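Local coordinates for protein pumilio homolog 23 (Arabidopsis thaliana, PDB 5WZJ) that binds RNA in a sequence-specific manner, recognising 18S rRNA, through pumilio repeats packed into a curved right-handed superhelix, at residues 220-224 with 253-257; 297-303 with 333-339; 400-404 with 416-420. All coordinates share one frame; numbering follows the deposited sequence.

Contact 1. Residues 220-224 with 253-257; sequences MKYLQ and LILRC
Arg-256 reaches over Met-220, Lys-221 and Gln-224 where the ends of helices 217-223 and 244-254 meet in the pumilio alpha-solenoid. It ends helix 244-254 in a Schellman motif: its phi of 63° turns the chain out of the helix, and CB is directed at helix 217-223. From there CG lies 3.8 Å from Met-220 CG, and CD comes to 3.6 Å from Lys-221 N, against the backbone of the facing helix. A bend at chi3 (57°) carries NE on to 3.7 Å from Lys-221 CB and lays the guanidinium under the lysine chain, whose CD sits over the centre of one face, 3.7 Å from Arg-256 CZ. The aliphatic part of the lysine thus covers the flat cation. The two charged ends finish close together, Lys-221 NZ 3.7 Å from Arg-256 NH1, with a water held weakly by both; the salt bridge of Arg-256 NH2 to Glu-276 and a weak ion pair of Lys-221 to Glu-218 probably offset the repulsion. Deeper in, Met-220 CG, anti to its own backbone nitrogen, lies 3.5 Å from Leu-253 O and as close to Ile-254 O, against the last carbonyls of helix 244-254. The one direct hydrogen bond across the contact runs from Gln-224 NE2 to Ile-254 O, 2.9 Å long and nearly straight at 169°, lying in both the carbonyl plane and the amide plane, so that the buried helix-end carbonyl has a well-aligned donor. Phe-286 of helix 284-296 packs on Gln-224. A second water accepts from Gln-224 NE2 and Arg-256 NH2 and donates to Leu-255 O, the water oxygen lying 2.7 Å from that atom.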
# COMPACT_ATOMS: atom_id res chain seq x y z
N MET A 220 26.74 -5.44 7.28
CA MET A 220 25.61 -5.29 6.36
C MET A 220 24.85 -6.61 6.18
O MET A 220 23.62 -6.61 6.06
CB MET A 220 26.10 -4.78 5.00
CG MET A 220 24.98 -4.51 3.98
SD MET A 220 23.91 -3.16 4.54
CE MET A 220 25.01 -1.78 4.38
N LYS A 221 25.57 -7.73 6.14
CA LYS A 221 24.90 -9.02 5.99
C LYS A 221 23.86 -9.24 7.08
O LYS A 221 22.83 -9.88 6.85
CB LYS A 221 25.94 -10.16 5.99
CG LYS A 221 25.38 -11.57 5.72
CD LYS A 221 26.37 -12.50 4.95
CE LYS A 221 27.55 -12.97 5.83
NZ LYS A 221 28.69 -13.68 5.11
N TYR A 222 24.09 -8.68 8.27
CA TYR A 222 23.12 -8.88 9.33
C TYR A 222 22.12 -7.74 9.44
O TYR A 222 21.01 -7.96 9.93
CB TYR A 222 23.85 -9.18 10.64
CG TYR A 222 24.47 -10.55 10.46
CD1 TYR A 222 23.67 -11.70 10.53
CD2 TYR A 222 25.81 -10.71 10.10
CE1 TYR A 222 24.20 -12.97 10.31
CE2 TYR A 222 26.36 -11.97 9.87
CZ TYR A 222 25.54 -13.10 9.98
OH TYR A 222 26.07 -14.36 9.76
N LEU A 223 22.45 -6.54 8.95
CA LEU A 223 21.41 -5.53 8.77
C LEU A 223 20.32 -6.03 7.82
O LEU A 223 19.15 -5.68 7.97
CB LEU A 223 22.02 -4.22 8.25
CG LEU A 223 23.00 -3.48 9.18
CD1 LEU A 223 23.51 -2.21 8.50
CD2 LEU A 223 22.40 -3.13 10.55
N GLN A 224 20.71 -6.86 6.84
CA GLN A 224 19.76 -7.42 5.87
C GLN A 224 18.65 -8.20 6.54
O GLN A 224 17.50 -8.20 6.07
CB GLN A 224 20.51 -8.33 4.88
CG GLN A 224 21.34 -7.63 3.82
CD GLN A 224 22.08 -8.61 2.93
OE1 GLN A 224 22.04 -9.82 3.15
NE2 GLN A 224 22.76 -8.10 1.92
N LEU A 253 25.73 -1.36 -2.09
CA LEU A 253 26.18 -1.45 -0.70
C LEU A 253 25.25 -2.34 0.12
O LEU A 253 25.70 -3.22 0.86
CB LEU A 253 26.28 -0.05 -0.08
CG LEU A 253 27.31 0.94 -0.65
CD1 LEU A 253 27.15 2.35 -0.06
CD2 LEU A 253 28.73 0.43 -0.43
N ILE A 254 23.93 -2.13 -0.01
CA ILE A 254 22.97 -2.95 0.73
C ILE A 254 23.10 -4.43 0.35
O ILE A 254 22.99 -5.31 1.21
CB ILE A 254 21.54 -2.45 0.49
CG1 ILE A 254 21.39 -1.02 1.07
CG2 ILE A 254 20.51 -3.43 1.09
CD1 ILE A 254 20.03 -0.40 0.80
N LEU A 255 23.29 -4.72 -0.94
CA LEU A 255 23.38 -6.09 -1.41
C LEU A 255 24.77 -6.69 -1.28
O LEU A 255 24.96 -7.85 -1.66
CB LEU A 255 22.92 -6.19 -2.88
CG LEU A 255 21.42 -5.93 -3.09
CD1 LEU A 255 21.03 -6.07 -4.56
CD2 LEU A 255 20.57 -6.86 -2.22
N ARG A 256 25.74 -5.92 -0.77
CA ARG A 256 27.12 -6.37 -0.57
C ARG A 256 27.82 -6.75 -1.87
O ARG A 256 28.65 -7.66 -1.90
CB ARG A 256 27.18 -7.55 0.42
CG ARG A 256 26.62 -7.18 1.81
CD ARG A 256 26.39 -8.40 2.69
NE ARG A 256 27.59 -9.20 2.87
CZ ARG A 256 27.83 -10.37 2.26
NH1 ARG A 256 28.96 -11.02 2.50
NH2 ARG A 256 26.94 -10.88 1.41
N CYS A 257 27.53 -6.07 -2.98
CA CYS A 257 28.18 -6.49 -4.22
C CYS A 257 29.00 -5.36 -4.83
O CYS A 257 29.19 -5.29 -6.05
CB CYS A 257 27.18 -7.08 -5.21
SG CYS A 257 25.71 -6.18 -5.53
O HOH W 1 30.48 -13.87 2.79
O HOH W 2 24.44 -9.80 0.15

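Contact 2. Residues 297-303 with 333-339; sequences APESLYN and HARDQEQ
Ala-297 O is gripped twice: Arg-335 NH2 donates to it over 3.0 Å, nearly in the guanidinium plane, and a water gives it a further hydrogen bond. The same water accepts from Arg-335 NH1, which also donates to His-333 O, 3.0 Å away, in the loop leading to helix 337-347. These bonds fix the rotation of the guanidinium, and Glu-299 CA lies over one of its faces. His-333 O, besides taking that bond, stands 3.4 Å above one face of the Tyr-302 ring, toward the rim. With CG anti to the backbone nitrogen (chi1 175°), Tyr-302 reaches across to the loop, and its OH bonds to Leu-330 O. At the other end, Gln-339 NE2 donates to Asn-303 OD1 over 2.8 Å, coming from above the carbonyl plane, with the two amides turned 77° apart. Gln-339 OE1 takes the backbone N-H of Arg-335 at 2.7 Å, and Gln-339 and Asp-336 form a capping box at the start of helix 337-347. Pumilio repeats 5 and 6 are therefore joined through an arginine, a tyrosine ring and paired amides; neutral carbonyl and water oxygens meet the Arg-335 charge, which the Glu-299 carboxylate, near but beyond a salt bridge, would probably temper.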
# COMPACT_ATOMS: atom_id res chain seq x y z
N ALA A 297 14.45 -0.22 -8.29
CA ALA A 297 15.69 -0.48 -9.01
C ALA A 297 15.66 0.17 -10.39
O ALA A 297 14.66 0.04 -11.11
CB ALA A 297 15.91 -1.99 -9.16
N PRO A 298 16.71 0.89 -10.78
CA PRO A 298 16.85 1.30 -12.18
C PRO A 298 17.01 0.09 -13.09
O PRO A 298 17.36 -1.00 -12.64
CB PRO A 298 18.13 2.16 -12.18
CG PRO A 298 18.26 2.63 -10.77
CD PRO A 298 17.76 1.47 -9.93
N GLU A 299 16.76 0.32 -14.39
CA GLU A 299 16.64 -0.79 -15.33
C GLU A 299 17.85 -1.71 -15.29
O GLU A 299 17.71 -2.94 -15.18
CB GLU A 299 16.43 -0.25 -16.75
CG GLU A 299 16.53 -1.34 -17.82
CD GLU A 299 16.03 -0.89 -19.18
OE1 GLU A 299 14.93 -0.29 -19.25
OE2 GLU A 299 16.73 -1.15 -20.18
N SER A 300 19.05 -1.14 -15.38
CA SER A 300 20.26 -1.97 -15.45
C SER A 300 20.41 -2.81 -14.19
O SER A 300 20.83 -3.97 -14.24
CB SER A 300 21.48 -1.07 -15.64
OG SER A 300 21.58 -0.14 -14.57
N LEU A 301 20.08 -2.22 -13.04
CA LEU A 301 20.20 -2.96 -11.79
C LEU A 301 19.14 -4.05 -11.70
O LEU A 301 19.43 -5.18 -11.29
CB LEU A 301 20.12 -1.97 -10.63
CG LEU A 301 20.54 -2.47 -9.25
CD1 LEU A 301 21.21 -1.34 -8.47
CD2 LEU A 301 19.32 -2.96 -8.53
N TYR A 302 17.90 -3.73 -12.10
CA TYR A 302 16.84 -4.75 -12.12
C TYR A 302 17.23 -5.92 -13.01
O TYR A 302 17.06 -7.08 -12.62
CB TYR A 302 15.50 -4.15 -12.59
CG TYR A 302 14.41 -5.21 -12.75
CD1 TYR A 302 14.34 -5.99 -13.90
CD2 TYR A 302 13.47 -5.44 -11.74
CE1 TYR A 302 13.38 -6.99 -14.05
CE2 TYR A 302 12.50 -6.43 -11.88
CZ TYR A 302 12.46 -7.20 -13.03
OH TYR A 302 11.51 -8.19 -13.18
N ASN A 303 17.72 -5.63 -14.22
CA ASN A 303 18.02 -6.71 -15.15
C ASN A 303 19.09 -7.64 -14.60
O ASN A 303 19.03 -8.86 -14.78
CB ASN A 303 18.45 -6.15 -16.51
CG ASN A 303 17.29 -5.49 -17.26
OD1 ASN A 303 16.13 -5.65 -16.89
ND2 ASN A 303 17.61 -4.74 -18.31
N HIS A 333 7.69 -5.59 -11.91
CA HIS A 333 8.62 -4.60 -12.44
C HIS A 333 9.48 -5.13 -13.58
O HIS A 333 10.48 -4.51 -13.93
CB HIS A 333 9.48 -4.05 -11.30
CG HIS A 333 8.68 -3.26 -10.32
ND1 HIS A 333 8.02 -3.84 -9.26
CD2 HIS A 333 8.37 -1.94 -10.28
CE1 HIS A 333 7.35 -2.91 -8.59
NE2 HIS A 333 7.55 -1.75 -9.19
N ALA A 334 9.09 -6.26 -14.18
CA ALA A 334 9.81 -6.75 -15.35
C ALA A 334 9.78 -5.71 -16.46
O ALA A 334 8.86 -4.91 -16.57
CB ALA A 334 9.20 -8.07 -15.83
N ARG A 335 10.83 -5.72 -17.28
CA ARG A 335 11.08 -4.63 -18.22
C ARG A 335 10.74 -4.96 -19.67
O ARG A 335 10.32 -4.06 -20.40
CB ARG A 335 12.55 -4.18 -18.15
CG ARG A 335 12.96 -3.48 -16.84
CD ARG A 335 11.98 -2.38 -16.46
NE ARG A 335 12.61 -1.29 -15.73
CZ ARG A 335 12.84 -1.29 -14.41
NH1 ARG A 335 12.48 -2.34 -13.65
NH2 ARG A 335 13.42 -0.23 -13.85
N ASP A 336 10.90 -6.20 -20.11
CA ASP A 336 10.80 -6.50 -21.54
C ASP A 336 10.17 -7.87 -21.76
O ASP A 336 9.92 -8.63 -20.81
CB ASP A 336 12.17 -6.40 -22.23
CG ASP A 336 13.22 -7.33 -21.63
OD1 ASP A 336 12.90 -8.50 -21.32
OD2 ASP A 336 14.38 -6.89 -21.49
N GLN A 337 9.95 -8.18 -23.03
CA GLN A 337 9.23 -9.40 -23.38
C GLN A 337 10.08 -10.64 -23.20
O GLN A 337 9.53 -11.73 -22.99
CB GLN A 337 8.72 -9.28 -24.82
CG GLN A 337 7.96 -7.97 -25.04
CD GLN A 337 7.33 -7.85 -26.41
OE1 GLN A 337 7.85 -8.36 -27.40
NE2 GLN A 337 6.19 -7.16 -26.48
N GLU A 338 11.41 -10.52 -23.26
CA GLU A 338 12.24 -11.69 -23.00
C GLU A 338 12.09 -12.14 -21.56
O GLU A 338 11.98 -13.35 -21.28
CB GLU A 338 13.71 -11.40 -23.32
CG GLU A 338 14.61 -12.62 -23.13
CD GLU A 338 16.11 -12.30 -23.16
OE1 GLU A 338 16.50 -11.20 -23.62
OE2 GLU A 338 16.90 -13.16 -22.72
N GLN A 339 12.07 -11.20 -20.62
CA GLN A 339 11.82 -11.54 -19.23
C GLN A 339 10.43 -12.14 -19.05
O GLN A 339 10.26 -13.12 -18.31
CB GLN A 339 12.00 -10.30 -18.35
CG GLN A 339 13.46 -9.86 -18.23
CD GLN A 339 13.62 -8.48 -17.64
OE1 GLN A 339 12.65 -7.71 -17.53
NE2 GLN A 339 14.84 -8.15 -17.24
O HOH W 3 12.54 -1.63 -10.87

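Contact 3. Residues 400-404 with 416-420; sequences PRLLF and TWEWA
Pro-400 in the last turn of helix 398-403 and Phe-404 just beyond it face Trp-419 and Ala-420 of an irregular strip of chain, with Pro-400 CA 6.5 Å from Trp-419 CA. This strip, in the loop between helices 405-410 and 427-436 of the PUF-type alpha-solenoid, supplies an aromatic wall to the helix end. Phe-404 makes a T-shaped stack: its edge meets the face of Trp-419 with the planes at 83°, CE2 standing 3.4 Å above the centre of the indole. Ala-420 CB lies over a face of the Phe-404 ring in a CH-pi contact, 3.8 Å from the ring centroid. Trp-417, its CG turned away from the backbone nitrogen (chi1 -174°), brings the rim of its six-membered ring up to the helix end, CZ2 3.6 Å from Phe-404 CB and CH2 edge-on to Pro-400 O. Exchanging Phe-404 for an alanine would probably leave the face of Trp-419 and the methyl of Ala-420 without their ring partner and open a gap between them. Tyr-458 stacks on Trp-419 as well. Arg-401 runs past Trp-417 in the opposite direction, its NH1 bonded to Val-388 O; from its NE, a 2.8 Å bond reaches a water that donates to Trp-417 O.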
# COMPACT_ATOMS: atom_id res chain seq x y z
N PRO A 400 -17.24 -18.53 -10.79
CA PRO A 400 -17.52 -18.88 -9.39
C PRO A 400 -16.29 -19.39 -8.64
O PRO A 400 -16.11 -19.05 -7.47
CB PRO A 400 -18.58 -19.99 -9.50
CG PRO A 400 -19.25 -19.75 -10.80
CD PRO A 400 -18.18 -19.22 -11.72
N ARG A 401 -15.45 -20.19 -9.29
CA ARG A 401 -14.30 -20.73 -8.58
C ARG A 401 -13.28 -19.66 -8.24
O ARG A 401 -12.66 -19.72 -7.18
CB ARG A 401 -13.66 -21.85 -9.40
CG ARG A 401 -14.59 -23.07 -9.57
CD ARG A 401 -13.99 -24.13 -10.45
NE ARG A 401 -14.89 -25.27 -10.59
CZ ARG A 401 -14.54 -26.44 -11.13
NH1 ARG A 401 -13.30 -26.63 -11.57
NH2 ARG A 401 -15.43 -27.42 -11.21
N LEU A 402 -13.12 -18.65 -9.10
CA LEU A 402 -12.17 -17.58 -8.78
C LEU A 402 -12.75 -16.62 -7.75
O LEU A 402 -12.03 -16.13 -6.88
CB LEU A 402 -11.76 -16.83 -10.04
CG LEU A 402 -10.68 -17.51 -10.89
CD1 LEU A 402 -10.59 -16.85 -12.25
CD2 LEU A 402 -9.33 -17.49 -10.20
N LEU A 403 -14.06 -16.33 -7.84
CA LEU A 403 -14.70 -15.51 -6.81
C LEU A 403 -14.54 -16.10 -5.41
O LEU A 403 -14.44 -15.36 -4.43
CB LEU A 403 -16.19 -15.34 -7.12
CG LEU A 403 -16.54 -14.52 -8.36
CD1 LEU A 403 -18.03 -14.67 -8.64
CD2 LEU A 403 -16.14 -13.03 -8.16
N PHE A 404 -14.53 -17.43 -5.30
CA PHE A 404 -14.40 -18.09 -4.00
C PHE A 404 -13.17 -18.99 -4.00
O PHE A 404 -13.25 -20.16 -3.62
CB PHE A 404 -15.64 -18.95 -3.69
CG PHE A 404 -16.89 -18.16 -3.46
CD1 PHE A 404 -17.06 -17.40 -2.32
CD2 PHE A 404 -17.94 -18.23 -4.37
CE1 PHE A 404 -18.22 -16.69 -2.09
CE2 PHE A 404 -19.11 -17.53 -4.15
CZ PHE A 404 -19.26 -16.76 -3.01
N THR A 416 -17.89 -31.51 -7.18
CA THR A 416 -19.26 -31.13 -6.85
C THR A 416 -19.39 -29.71 -6.31
O THR A 416 -20.52 -29.22 -6.20
CB THR A 416 -19.86 -32.12 -5.84
OG1 THR A 416 -19.11 -32.06 -4.61
CG2 THR A 416 -19.79 -33.54 -6.38
N TRP A 417 -18.28 -29.05 -5.97
CA TRP A 417 -18.34 -27.68 -5.49
C TRP A 417 -18.96 -26.77 -6.55
O TRP A 417 -18.67 -26.90 -7.74
CB TRP A 417 -16.93 -27.18 -5.13
CG TRP A 417 -16.95 -25.83 -4.49
CD1 TRP A 417 -16.96 -25.56 -3.15
CD2 TRP A 417 -16.98 -24.56 -5.16
NE1 TRP A 417 -17.00 -24.20 -2.94
CE2 TRP A 417 -17.01 -23.57 -4.16
CE3 TRP A 417 -16.98 -24.17 -6.51
CZ2 TRP A 417 -17.04 -22.20 -4.46
CZ3 TRP A 417 -17.02 -22.81 -6.81
CH2 TRP A 417 -17.05 -21.84 -5.79
N GLU A 418 -19.83 -25.87 -6.12
CA GLU A 418 -20.44 -24.95 -7.07
C GLU A 418 -20.43 -23.51 -6.59
O GLU A 418 -20.42 -22.59 -7.41
CB GLU A 418 -21.88 -25.36 -7.35
CG GLU A 418 -22.02 -26.59 -8.22
CD GLU A 418 -23.45 -26.84 -8.61
OE1 GLU A 418 -24.22 -25.85 -8.67
OE2 GLU A 418 -23.81 -28.02 -8.83
N TRP A 419 -20.46 -23.31 -5.27
CA TRP A 419 -20.72 -21.99 -4.70
C TRP A 419 -20.40 -22.06 -3.21
O TRP A 419 -20.29 -23.16 -2.64
CB TRP A 419 -22.18 -21.56 -4.93
CG TRP A 419 -22.47 -20.09 -4.75
CD1 TRP A 419 -23.20 -19.51 -3.75
CD2 TRP A 419 -22.04 -19.02 -5.61
NE1 TRP A 419 -23.24 -18.14 -3.92
CE2 TRP A 419 -22.54 -17.82 -5.05
CE3 TRP A 419 -21.28 -18.95 -6.78
CZ2 TRP A 419 -22.30 -16.57 -5.63
CZ3 TRP A 419 -21.05 -17.71 -7.36
CH2 TRP A 419 -21.56 -16.54 -6.78
N ALA A 420 -20.27 -20.89 -2.57
CA ALA A 420 -20.11 -20.78 -1.12
C ALA A 420 -21.18 -19.83 -0.59
O ALA A 420 -20.91 -18.64 -0.37
CB ALA A 420 -18.71 -20.30 -0.74
O HOH W 4 -17.56 -25.49 -9.79
O HOH W 5 -17.14 -28.70 -9.31

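Overall arrangement
The contacts follow one another along the chain, each closed before the next opens, and step along the all-helical superhelix. Contact 1 and contact 2 are neighbours: their centres are about 22 Å apart and their nearest atoms about 5 Å, without touching. Helix 244-254, which ends in contact 1, also takes Pro-298 and Leu-301 of contact 2 on its side, and helix 284-296 packs against both. Contact 3 lies farther on, its centre about 37 Å from that of contact 2 and 45 Å from that of contact 1. Each comes within about 8 to 10 Å of the bound RNA at its nearest atoms, so all three belong to the helical scaffold near the RNA without touching it.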